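Local coordinates for protein-tyrosine-phosphatase (Chaetomium thermophilum var. thermophilum DSM 1495, PDB 5M43) that probably removes phosphate from tyrosine, serine and threonine side chains of proteins, as the dual-specificity phosphatase domain of the ribosome assembly factor Yvh1, at residues I57-D60 against D66-I69; Y117-Y122 against M165-G170; Y124-S129 against L143-E148; E137-A142 against R161-W166. All coordinates share one frame; numbering follows the deposited sequence.

Contact 1 of 4, residues I57-D60 against D66-I69; sequences IDID and DILI. With GOL (glycerol), chain D.
The backbone oxygen of Asp66 is met by two quite different partners. A glycerol molecule, probably carried over from the crystallisation liquor, donates to it from O2, with Asp66 O and glycerol O2 2.6 Å apart, while the CD1 methyl of Ile59 lies 3.5 Å from the same Asp66 O. The glycerol holds both segments through their main chains: its O1 takes the N-H of Asp66 in a nearly straight bond (163°), and its O3 donates to Asp58 O over 2.8 Å.

The direct contact is apolar and rests on one methyl. Ile59 has CG1 anti to the backbone N (chi1 -176°) and an extended chain beyond it, which carries CD1 across to within 3.6 Å of Ile67 CB; the two side chains meet at about a right angle. Ile67 is backed in turn by Phe159 and Gln162 of helix 157-168, so a branched hydrocarbon suits both buried places. With an alanine here instead of Ile59, Ile67 CB would probably lose its CD1 neighbour and a gap open between the two segments.

Asp66 organises its own turn as an Asx motif: Ile69 N donates to Asp66 OD1 at 3.0 Å, reaching it from above the carboxylate plane. The short aspartate chain is well matched to an amide three residues on.

This loop between strand 53-56 and helix 71-83 probably corresponds to the one carrying the general-acid aspartate in dual-specificity phosphatases. Its direct join is one apolar methyl contact; the polar ties are made by backbone atoms, to glycerol and from Ile59 O to Arg109, the arginine of the family's Cys-x5-Arg signature.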
# COMPACT_ATOMS: atom_id res chain seq x y z
N ILE A 57 3.71 -5.67 -9.40
CA ILE A 57 5.12 -5.33 -9.43
C ILE A 57 5.90 -6.53 -8.94
O ILE A 57 5.66 -7.01 -7.82
CB ILE A 57 5.40 -4.10 -8.57
CG1 ILE A 57 4.71 -2.88 -9.20
CG2 ILE A 57 6.91 -3.82 -8.47
CD1 ILE A 57 4.65 -1.72 -8.24
N ASP A 58 6.87 -6.99 -9.75
CA ASP A 58 7.63 -8.19 -9.42
C ASP A 58 8.76 -7.78 -8.48
O ASP A 58 9.79 -7.25 -8.93
CB ASP A 58 8.16 -8.82 -10.71
CG ASP A 58 8.87 -10.10 -10.47
OD1 ASP A 58 9.53 -10.57 -11.42
OD2 ASP A 58 8.85 -10.60 -9.35
N ILE A 59 8.58 -8.01 -7.18
CA ILE A 59 9.65 -7.74 -6.22
C ILE A 59 9.58 -8.76 -5.11
O ILE A 59 8.50 -9.23 -4.75
CB ILE A 59 9.57 -6.30 -5.65
CG1 ILE A 59 10.74 -5.94 -4.72
CG2 ILE A 59 8.27 -6.05 -4.95
CD1 ILE A 59 10.73 -4.43 -4.30
N ASP A 60 10.75 -9.11 -4.60
CA ASP A 60 10.88 -10.05 -3.51
C ASP A 60 10.98 -9.32 -2.19
O ASP A 60 11.33 -8.14 -2.12
CB ASP A 60 12.13 -10.92 -3.69
CG ASP A 60 11.90 -12.12 -4.56
OD1 ASP A 60 10.83 -12.24 -5.20
OD2 ASP A 60 12.87 -12.97 -4.62
N ASP A 66 15.01 -3.20 -4.58
CA ASP A 66 14.72 -1.76 -4.75
C ASP A 66 13.21 -1.58 -4.85
O ASP A 66 12.61 -1.98 -5.85
CB ASP A 66 15.42 -1.26 -6.00
CG ASP A 66 15.28 0.22 -6.21
OD1 ASP A 66 14.51 0.90 -5.51
OD2 ASP A 66 15.97 0.68 -7.18
N ILE A 67 12.58 -1.09 -3.78
CA ILE A 67 11.16 -0.74 -3.82
C ILE A 67 11.01 0.77 -3.98
O ILE A 67 9.97 1.24 -4.47
CB ILE A 67 10.47 -1.26 -2.57
CG1 ILE A 67 8.93 -1.23 -2.71
CG2 ILE A 67 10.96 -0.53 -1.35
CD1 ILE A 67 8.29 -2.23 -1.64
N LEU A 68 12.03 1.55 -3.60
CA LEU A 68 11.94 3.01 -3.76
C LEU A 68 11.61 3.39 -5.20
O LEU A 68 10.77 4.27 -5.45
CB LEU A 68 13.27 3.67 -3.35
CG LEU A 68 13.38 5.21 -3.60
CD1 LEU A 68 12.35 5.93 -2.68
CD2 LEU A 68 14.87 5.62 -3.34
N ILE A 69 12.24 2.70 -6.16
CA ILE A 69 12.03 3.06 -7.57
C ILE A 69 10.56 2.97 -7.96
O ILE A 69 10.09 3.66 -8.90
CB ILE A 69 12.92 2.16 -8.46
CG1 ILE A 69 12.78 2.58 -9.89
CG2 ILE A 69 12.44 0.73 -8.37
CD1 ILE A 69 13.39 3.89 -10.17
C1 GOL D . 14.99 -5.10 -7.82
O1 GOL D . 15.95 -4.67 -6.85
C2 GOL D . 13.54 -4.67 -7.50
O2 GOL D . 13.18 -3.35 -7.94
C3 GOL D . 12.59 -5.67 -8.18
O3 GOL D . 11.36 -5.02 -8.48

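Contact 2 of 4, residues Y117-Y122 against M165-G170; sequences YLLWKY and MWWDMG
Leu119 and the indoles of Trp166 and Trp167 make the apolar part of this junction between helices 109-121 and 157-168. The branches of Leu119 divide the work. CD2 sits 3.8 Å from Trp167 CE3 and about as far from CZ3, the leucine crossing the indole at roughly a right angle; CD1 comes to the edge of the Trp166 ring, near its plane, 4.3 Å from Trp166 CD1. Trp120 adds a looser touch, its CB 4.5 Å from Trp166 CZ2. A forked leucine suits a place where two rings must be reached at once. A chi1 of 180° points the Trp167 indole away from its own backbone N and swings the six-membered ring toward Leu119. Since this indole also packs on Ala135 and Ala138 of helix 135-147, an alanine in its place would probably take from Leu119 CD2 the ring on this side and open a gap where three helices meet.

Polar interactions run alongside the packing. Helix 157-168 ends in a Schellman motif, made by the positive phi of Gly170 (80°) and two bonds back into the last turn, Gly170 N to Trp167 O (2.9 Å) being one; a side chain there would press against the preceding carbonyl.

No hydrogen bond links the two segments themselves: apolar packing of large rings round one leucine joins them, and the buried Trp166 NE1 is satisfied by Ala116 O on the partner helix.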
# COMPACT_ATOMS: atom_id res chain seq x y z
N TYR A 117 2.29 5.50 0.67
CA TYR A 117 1.11 6.30 0.38
C TYR A 117 0.72 7.15 1.58
O TYR A 117 0.42 8.35 1.43
CB TYR A 117 -0.01 5.35 -0.04
CG TYR A 117 -1.38 6.02 0.00
CD1 TYR A 117 -1.82 6.79 -1.03
CD2 TYR A 117 -2.20 5.84 1.11
CE1 TYR A 117 -3.08 7.43 -0.95
CE2 TYR A 117 -3.47 6.42 1.20
CZ TYR A 117 -3.93 7.18 0.13
OH TYR A 117 -5.15 7.82 0.20
N LEU A 118 0.74 6.56 2.80
CA LEU A 118 0.33 7.32 3.99
C LEU A 118 1.27 8.50 4.25
O LEU A 118 0.83 9.59 4.64
CB LEU A 118 0.28 6.43 5.23
CG LEU A 118 -0.75 5.29 5.25
CD1 LEU A 118 -0.52 4.46 6.53
CD2 LEU A 118 -2.15 5.98 5.31
N LEU A 119 2.59 8.30 4.09
CA LEU A 119 3.54 9.39 4.28
C LEU A 119 3.34 10.50 3.25
O LEU A 119 3.50 11.69 3.54
CB LEU A 119 4.99 8.85 4.14
CG LEU A 119 5.35 7.88 5.27
CD1 LEU A 119 6.75 7.28 4.90
CD2 LEU A 119 5.42 8.60 6.60
N TRP A 120 2.97 10.10 2.03
CA TRP A 120 2.77 11.07 0.95
C TRP A 120 1.47 11.84 1.15
O TRP A 120 1.40 13.05 0.88
CB TRP A 120 2.73 10.30 -0.37
CG TRP A 120 2.26 11.13 -1.50
CD1 TRP A 120 3.01 12.03 -2.24
CD2 TRP A 120 0.92 11.17 -2.06
NE1 TRP A 120 2.21 12.66 -3.18
CE2 TRP A 120 0.93 12.13 -3.10
CE3 TRP A 120 -0.28 10.50 -1.77
CZ2 TRP A 120 -0.20 12.39 -3.87
CZ3 TRP A 120 -1.41 10.79 -2.53
CH2 TRP A 120 -1.38 11.75 -3.55
N LYS A 121 0.44 11.15 1.59
CA LYS A 121 -0.88 11.79 1.71
C LYS A 121 -1.06 12.54 3.03
O LYS A 121 -1.67 13.62 3.04
CB LYS A 121 -1.99 10.78 1.50
CG LYS A 121 -3.40 11.49 1.59
CD LYS A 121 -4.38 10.58 1.10
CE LYS A 121 -5.73 11.35 1.08
NZ LYS A 121 -6.85 10.45 0.64
N TYR A 122 -0.53 12.02 4.13
CA TYR A 122 -0.72 12.60 5.46
C TYR A 122 0.59 12.93 6.19
O TYR A 122 0.81 12.51 7.34
CB TYR A 122 -1.57 11.67 6.31
CG TYR A 122 -2.85 11.19 5.68
CD1 TYR A 122 -2.94 9.90 5.17
CD2 TYR A 122 -3.96 12.02 5.61
CE1 TYR A 122 -4.12 9.42 4.60
CE2 TYR A 122 -5.14 11.55 5.05
CZ TYR A 122 -5.21 10.26 4.54
OH TYR A 122 -6.41 9.83 4.02
N MET A 165 14.32 7.12 2.95
CA MET A 165 14.73 7.88 1.75
C MET A 165 13.53 8.57 1.10
O MET A 165 13.60 9.74 0.73
CB MET A 165 15.39 6.96 0.72
CG MET A 165 16.43 6.06 1.26
SD MET A 165 17.36 5.22 -0.03
CE MET A 165 16.57 3.83 -0.62
N TRP A 166 12.44 7.83 0.93
CA TRP A 166 11.19 8.38 0.36
C TRP A 166 10.75 9.65 1.08
O TRP A 166 10.51 10.71 0.45
CB TRP A 166 10.15 7.27 0.46
CG TRP A 166 8.74 7.64 -0.03
CD1 TRP A 166 7.58 7.62 0.70
CD2 TRP A 166 8.38 8.01 -1.37
NE1 TRP A 166 6.52 7.98 -0.10
CE2 TRP A 166 6.97 8.19 -1.37
CE3 TRP A 166 9.11 8.18 -2.56
CZ2 TRP A 166 6.27 8.55 -2.50
CZ3 TRP A 166 8.42 8.52 -3.70
CH2 TRP A 166 7.00 8.70 -3.65
N TRP A 167 10.70 9.60 2.41
CA TRP A 167 10.34 10.78 3.22
C TRP A 167 11.32 11.92 3.00
O TRP A 167 10.93 13.09 2.78
CB TRP A 167 10.36 10.38 4.70
CG TRP A 167 10.02 11.50 5.68
CD1 TRP A 167 10.89 12.21 6.44
CD2 TRP A 167 8.70 11.95 6.04
NE1 TRP A 167 10.21 13.09 7.24
CE2 TRP A 167 8.86 12.94 7.04
CE3 TRP A 167 7.41 11.63 5.60
CZ2 TRP A 167 7.77 13.62 7.60
CZ3 TRP A 167 6.33 12.27 6.20
CH2 TRP A 167 6.53 13.29 7.15
N ASP A 168 12.62 11.63 3.11
CA ASP A 168 13.61 12.68 2.96
C ASP A 168 13.66 13.29 1.54
O ASP A 168 14.14 14.41 1.39
CB ASP A 168 15.00 12.17 3.36
CG ASP A 168 15.23 12.11 4.88
OD1 ASP A 168 14.47 12.75 5.64
OD2 ASP A 168 16.20 11.42 5.31
N MET A 169 13.23 12.56 0.51
CA MET A 169 13.08 13.09 -0.83
C MET A 169 11.79 13.87 -0.99
O MET A 169 11.56 14.45 -2.07
CB MET A 169 13.18 11.96 -1.89
CG MET A 169 14.60 11.29 -2.00
SD MET A 169 14.50 9.75 -2.94
CE MET A 169 14.69 10.40 -4.64
N GLY A 170 11.02 13.99 0.06
CA GLY A 170 9.75 14.73 -0.03
C GLY A 170 8.60 13.95 -0.65
O GLY A 170 7.62 14.56 -1.09

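Contact 3 of 4, residues Y124-S129 against L143-E148; sequences YRFGKS and LEWVRE. With NO3 (nitrate ion), chain C.
One face of the Trp145 indole receives both Arg125 and Phe126. The guanidinium of Arg125 lies almost flat on it, the planes 15° apart and NH1 3.2 Å from Trp145 CZ2, a stacked cation-pi pair set off-centre. Arg125 CD rests over the six-membered ring, 3.7 Å from its centroid, as a CH-pi contact. Phe126 turns its edge toward the five-membered ring in an offset edge-to-face pair with the planes at 89°, and Trp145 CB in turn lies at the Phe126 edge, 3.9 Å from CE1. The broad, electron-rich indole suits both a flat cation and a ring edge, and the long arginine, bent at chi3 (-67°), can lie along it.

Residues Tyr124 to Gly127 form a type I beta turn in the loop that joins helix 109-121 to helix 135-147, and the turn presents Arg125 and Phe126 to the second helix. Gly127 closes it at a positive phi that a side chain would crowd. A nitrate, probably from the crystallisation liquor, takes the N-H groups of Tyr124 (2.9 Å to O1) and Arg125 (2.7 Å to O3).

Trp145 NE1 donates to Lys7 O, and Lys7 also makes a cation-pi contact with the indole. Arg125 has a second aromatic partner in Tyr122.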
# COMPACT_ATOMS: atom_id res chain seq x y z
N TYR A 124 1.61 15.56 7.82
CA TYR A 124 1.51 16.17 9.14
C TYR A 124 1.09 15.18 10.21
O TYR A 124 1.45 15.36 11.39
CB TYR A 124 0.54 17.34 9.11
CG TYR A 124 1.05 18.48 8.30
CD1 TYR A 124 1.98 19.36 8.81
CD2 TYR A 124 0.64 18.65 6.98
CE1 TYR A 124 2.46 20.39 8.06
CE2 TYR A 124 1.09 19.70 6.22
CZ TYR A 124 2.02 20.56 6.75
OH TYR A 124 2.47 21.65 6.00
N ARG A 125 0.33 14.15 9.85
CA ARG A 125 0.00 13.13 10.83
C ARG A 125 1.25 12.45 11.38
O ARG A 125 1.28 12.04 12.55
CB ARG A 125 -0.95 12.11 10.21
CG ARG A 125 -1.40 11.01 11.14
CD ARG A 125 -2.10 9.91 10.34
NE ARG A 125 -3.37 10.34 9.74
CZ ARG A 125 -4.03 9.61 8.83
NH1 ARG A 125 -3.52 8.42 8.40
NH2 ARG A 125 -5.17 10.09 8.33
N PHE A 126 2.28 12.28 10.55
CA PHE A 126 3.48 11.54 10.93
C PHE A 126 4.65 12.45 11.25
O PHE A 126 5.80 11.97 11.32
CB PHE A 126 3.82 10.54 9.83
CG PHE A 126 2.68 9.65 9.51
CD1 PHE A 126 2.20 8.78 10.48
CD2 PHE A 126 2.02 9.74 8.28
CE1 PHE A 126 1.12 7.97 10.22
CE2 PHE A 126 0.93 8.91 8.01
CZ PHE A 126 0.45 8.04 9.00
N GLY A 127 4.39 13.74 11.44
CA GLY A 127 5.35 14.68 12.00
C GLY A 127 5.95 15.75 11.10
O GLY A 127 6.97 16.34 11.47
N LYS A 128 5.35 16.05 9.94
CA LYS A 128 5.99 16.92 8.97
C LYS A 128 6.53 18.24 9.55
O LYS A 128 7.42 18.84 8.93
CB LYS A 128 5.05 17.23 7.80
CG LYS A 128 5.64 18.21 6.77
CD LYS A 128 4.76 18.43 5.54
CE LYS A 128 5.06 19.81 4.92
NZ LYS A 128 5.52 19.71 3.49
N SER A 129 6.13 18.69 10.74
CA SER A 129 6.97 19.76 11.31
C SER A 129 6.85 19.92 12.82
O SER A 129 6.69 21.04 13.32
CB SER A 129 6.72 21.11 10.63
OG SER A 129 7.46 21.19 9.42
N LEU A 143 4.26 3.10 10.36
CA LEU A 143 4.18 1.66 10.60
C LEU A 143 3.26 1.35 11.78
O LEU A 143 2.47 0.40 11.72
CB LEU A 143 5.60 1.09 10.79
CG LEU A 143 5.65 -0.34 11.36
CD1 LEU A 143 5.01 -1.28 10.36
CD2 LEU A 143 7.10 -0.76 11.52
N GLU A 144 3.38 2.10 12.88
CA GLU A 144 2.50 1.82 14.02
C GLU A 144 1.04 2.12 13.69
O GLU A 144 0.12 1.44 14.17
CB GLU A 144 2.92 2.64 15.23
CG GLU A 144 4.28 2.30 15.75
CD GLU A 144 4.35 0.83 16.07
OE1 GLU A 144 3.41 0.30 16.72
OE2 GLU A 144 5.31 0.19 15.64
N TRP A 145 0.82 3.10 12.81
CA TRP A 145 -0.55 3.36 12.33
C TRP A 145 -1.12 2.14 11.61
O TRP A 145 -2.25 1.69 11.87
CB TRP A 145 -0.51 4.59 11.41
CG TRP A 145 -1.90 5.02 10.91
CD1 TRP A 145 -2.57 4.53 9.82
CD2 TRP A 145 -2.70 6.01 11.47
NE1 TRP A 145 -3.78 5.20 9.67
CE2 TRP A 145 -3.88 6.11 10.68
CE3 TRP A 145 -2.55 6.84 12.58
CZ2 TRP A 145 -4.92 7.03 10.96
CZ3 TRP A 145 -3.62 7.77 12.87
CH2 TRP A 145 -4.75 7.85 12.05
N VAL A 146 -0.33 1.57 10.69
CA VAL A 146 -0.75 0.37 9.99
C VAL A 146 -1.01 -0.76 10.99
O VAL A 146 -1.99 -1.49 10.85
CB VAL A 146 0.29 -0.05 8.94
CG1 VAL A 146 -0.07 -1.39 8.31
CG2 VAL A 146 0.33 1.07 7.83
N ARG A 147 -0.12 -0.91 11.97
CA ARG A 147 -0.21 -2.03 12.94
C ARG A 147 -1.50 -1.94 13.77
O ARG A 147 -1.90 -2.97 14.38
CB ARG A 147 0.99 -2.01 13.87
CG ARG A 147 2.19 -2.66 13.20
CD ARG A 147 3.45 -2.42 14.00
NE ARG A 147 4.50 -3.29 13.47
CZ ARG A 147 5.74 -3.31 13.92
NH1 ARG A 147 6.10 -2.48 14.92
NH2 ARG A 147 6.62 -4.17 13.40
N GLU A 148 -2.18 -0.79 13.79
CA GLU A 148 -3.43 -0.75 14.54
C GLU A 148 -4.50 -1.66 13.94
O GLU A 148 -5.41 -2.09 14.68
CB GLU A 148 -3.95 0.70 14.62
CG GLU A 148 -3.01 1.58 15.42
CD GLU A 148 -3.60 2.92 15.77
OE1 GLU A 148 -4.76 2.96 16.21
OE2 GLU A 148 -2.88 3.93 15.60
N NO3 C . -1.75 15.46 6.94
O1 NO3 C . -0.82 15.85 6.24
O2 NO3 C . -2.94 15.62 6.56
O3 NO3 C . -1.52 14.88 8.04

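Contact 4 of 4, residues E137-A142 against R161-W166; sequences EAVSRA and RQLEMW
Val139 and Leu163 face each other across helices 135-147 and 157-168, successive helices of the alpha/beta phosphatase fold, their side chains crossing at about a right angle. The valine straddles the base of the leucine: CG1 and CG2 both stand 3.9 Å from Leu163 CB, and CG1 also reaches Leu163 CD1 at 4.1 Å. With chi1 at 171°, CG1 is turned from the valine's own amide N and CG2 lies beside it, spreading the fork over the neighbouring helix. CG2 is pressed on the backbone as well, 3.7 Å from Leu163 O, and it meets the aliphatic stem of Glu164 at CG, 4.0 Å away.

The short branched side chain of valine allows a near approach, with the CA atoms of Val139 and Glu164 only 6.4 Å apart. Leu163 is longer and extends the packing to Thr112 and Ile115 of helix 109-121, the helix that begins at the arginine of the Cys-x5-Arg signature. Glu164 is partly exposed, and its extended chain lets the methylene part serve the interface while the carboxylate lies farther along.

Elsewhere on helix 135-147, Arg141 and Glu137, one turn apart, form a weak salt bridge with NH2 3.5 Å from OE2. Arg141 NH1 also makes a weak hydrogen bond to Arg125 O in the preceding loop. Ala142, with only a methyl, packs on Ile115 and Leu119.

With no hydrogen bond between the two segments, their attachment is by van der Waals contact alone, resting on one valine fork fitted to a leucine and the backbone beside it.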
# COMPACT_ATOMS: atom_id res chain seq x y z
N GLU A 137 11.70 8.39 12.55
CA GLU A 137 10.52 8.53 13.41
C GLU A 137 9.24 8.64 12.59
O GLU A 137 8.22 8.03 12.94
CB GLU A 137 10.66 9.73 14.35
CG GLU A 137 9.28 10.19 14.89
CD GLU A 137 9.32 10.91 16.23
OE1 GLU A 137 10.43 11.31 16.69
OE2 GLU A 137 8.22 11.15 16.80
N ALA A 138 9.27 9.35 11.46
CA ALA A 138 8.05 9.47 10.65
C ALA A 138 7.61 8.11 10.13
O ALA A 138 6.43 7.74 10.19
CB ALA A 138 8.30 10.47 9.52
N VAL A 139 8.58 7.33 9.63
CA VAL A 139 8.26 6.02 9.09
C VAL A 139 7.72 5.13 10.20
O VAL A 139 6.80 4.32 9.99
CB VAL A 139 9.53 5.43 8.43
CG1 VAL A 139 9.34 3.96 8.04
CG2 VAL A 139 9.87 6.24 7.19
N SER A 140 8.34 5.22 11.38
CA SER A 140 7.91 4.39 12.50
C SER A 140 6.47 4.71 12.89
O SER A 140 5.67 3.81 13.22
CB SER A 140 8.85 4.62 13.69
OG SER A 140 8.30 3.92 14.83
N ARG A 141 6.14 5.98 12.89
CA ARG A 141 4.77 6.34 13.24
C ARG A 141 3.78 5.82 12.20
O ARG A 141 2.66 5.42 12.56
CB ARG A 141 4.67 7.86 13.41
CG ARG A 141 5.42 8.30 14.67
CD ARG A 141 5.68 9.79 14.75
NE ARG A 141 4.43 10.54 14.66
CZ ARG A 141 4.31 11.82 14.97
NH1 ARG A 141 3.12 12.42 14.85
NH2 ARG A 141 5.36 12.50 15.41
N ALA A 142 4.15 5.83 10.91
CA ALA A 142 3.26 5.29 9.88
C ALA A 142 3.15 3.77 10.02
O ALA A 142 2.05 3.21 9.87
CB ALA A 142 3.75 5.66 8.47
N ARG A 161 14.68 1.38 5.41
CA ARG A 161 15.65 2.40 4.98
C ARG A 161 15.12 3.16 3.77
O ARG A 161 15.30 4.38 3.67
CB ARG A 161 17.02 1.77 4.64
CG ARG A 161 17.68 1.23 5.88
CD ARG A 161 19.12 0.69 5.63
NE ARG A 161 19.26 -0.34 4.59
CZ ARG A 161 19.35 -1.65 4.85
NH1 ARG A 161 19.53 -2.55 3.86
NH2 ARG A 161 19.24 -2.10 6.11
N GLN A 162 14.54 2.45 2.80
CA GLN A 162 14.06 3.13 1.59
C GLN A 162 12.87 4.02 1.87
O GLN A 162 12.69 5.01 1.19
CB GLN A 162 13.72 2.09 0.51
CG GLN A 162 14.99 1.30 0.09
CD GLN A 162 14.76 0.15 -0.85
OE1 GLN A 162 15.14 -1.00 -0.55
NE2 GLN A 162 14.30 0.45 -2.03
N LEU A 163 12.02 3.63 2.82
CA LEU A 163 10.93 4.53 3.22
C LEU A 163 11.47 5.80 3.85
O LEU A 163 10.87 6.88 3.69
CB LEU A 163 9.99 3.82 4.19
CG LEU A 163 9.13 2.77 3.50
CD1 LEU A 163 8.44 1.92 4.60
CD2 LEU A 163 8.06 3.39 2.58
N GLU A 164 12.58 5.70 4.58
CA GLU A 164 13.20 6.91 5.11
C GLU A 164 13.73 7.76 3.97
O GLU A 164 13.56 8.99 3.98
CB GLU A 164 14.33 6.57 6.10
CG GLU A 164 13.83 5.97 7.43
CD GLU A 164 14.98 5.33 8.24
OE1 GLU A 164 14.66 4.56 9.17
OE2 GLU A 164 16.15 5.58 7.92
N MET A 165 14.32 7.12 2.95
CA MET A 165 14.73 7.88 1.75
C MET A 165 13.53 8.57 1.10
O MET A 165 13.60 9.74 0.73
CB MET A 165 15.39 6.96 0.72
CG MET A 165 16.43 6.06 1.26
SD MET A 165 17.36 5.22 -0.03
CE MET A 165 16.57 3.83 -0.62
N TRP A 166 12.44 7.83 0.93
CA TRP A 166 11.19 8.38 0.36
C TRP A 166 10.75 9.65 1.08
O TRP A 166 10.51 10.71 0.45
CB TRP A 166 10.15 7.27 0.46
CG TRP A 166 8.74 7.64 -0.03
CD1 TRP A 166 7.58 7.62 0.70
CD2 TRP A 166 8.38 8.01 -1.37
NE1 TRP A 166 6.52 7.98 -0.10
CE2 TRP A 166 6.97 8.19 -1.37
CE3 TRP A 166 9.11 8.18 -2.56
CZ2 TRP A 166 6.27 8.55 -2.50
CZ3 TRP A 166 8.42 8.52 -3.70
CH2 TRP A 166 7.00 8.70 -3.65

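Along the chain contact 1 closes before the others begin. It lies in the loop between strand 53-56, an outermost strand of the sheet, and helix 71-83. Contacts 2, 3 and 4 gather round helices 109-121, 135-147 and 157-168 of the catalytic domain: contact 3 is nested inside the loop that contact 2 closes, and the segments of contacts 3 and 4 alternate. Contacts 2 and 4, with centres about 8 Å apart, share Met165 and Trp166, whereas the centres of contacts 1 and 3 are about 23 Å apart. Leu68 packs on Met165 and Trp166, so helix 157-168 links the loop of contact 1 to the helices of contacts 2 and 4, and helix 135-147 links contact 4 to contact 3.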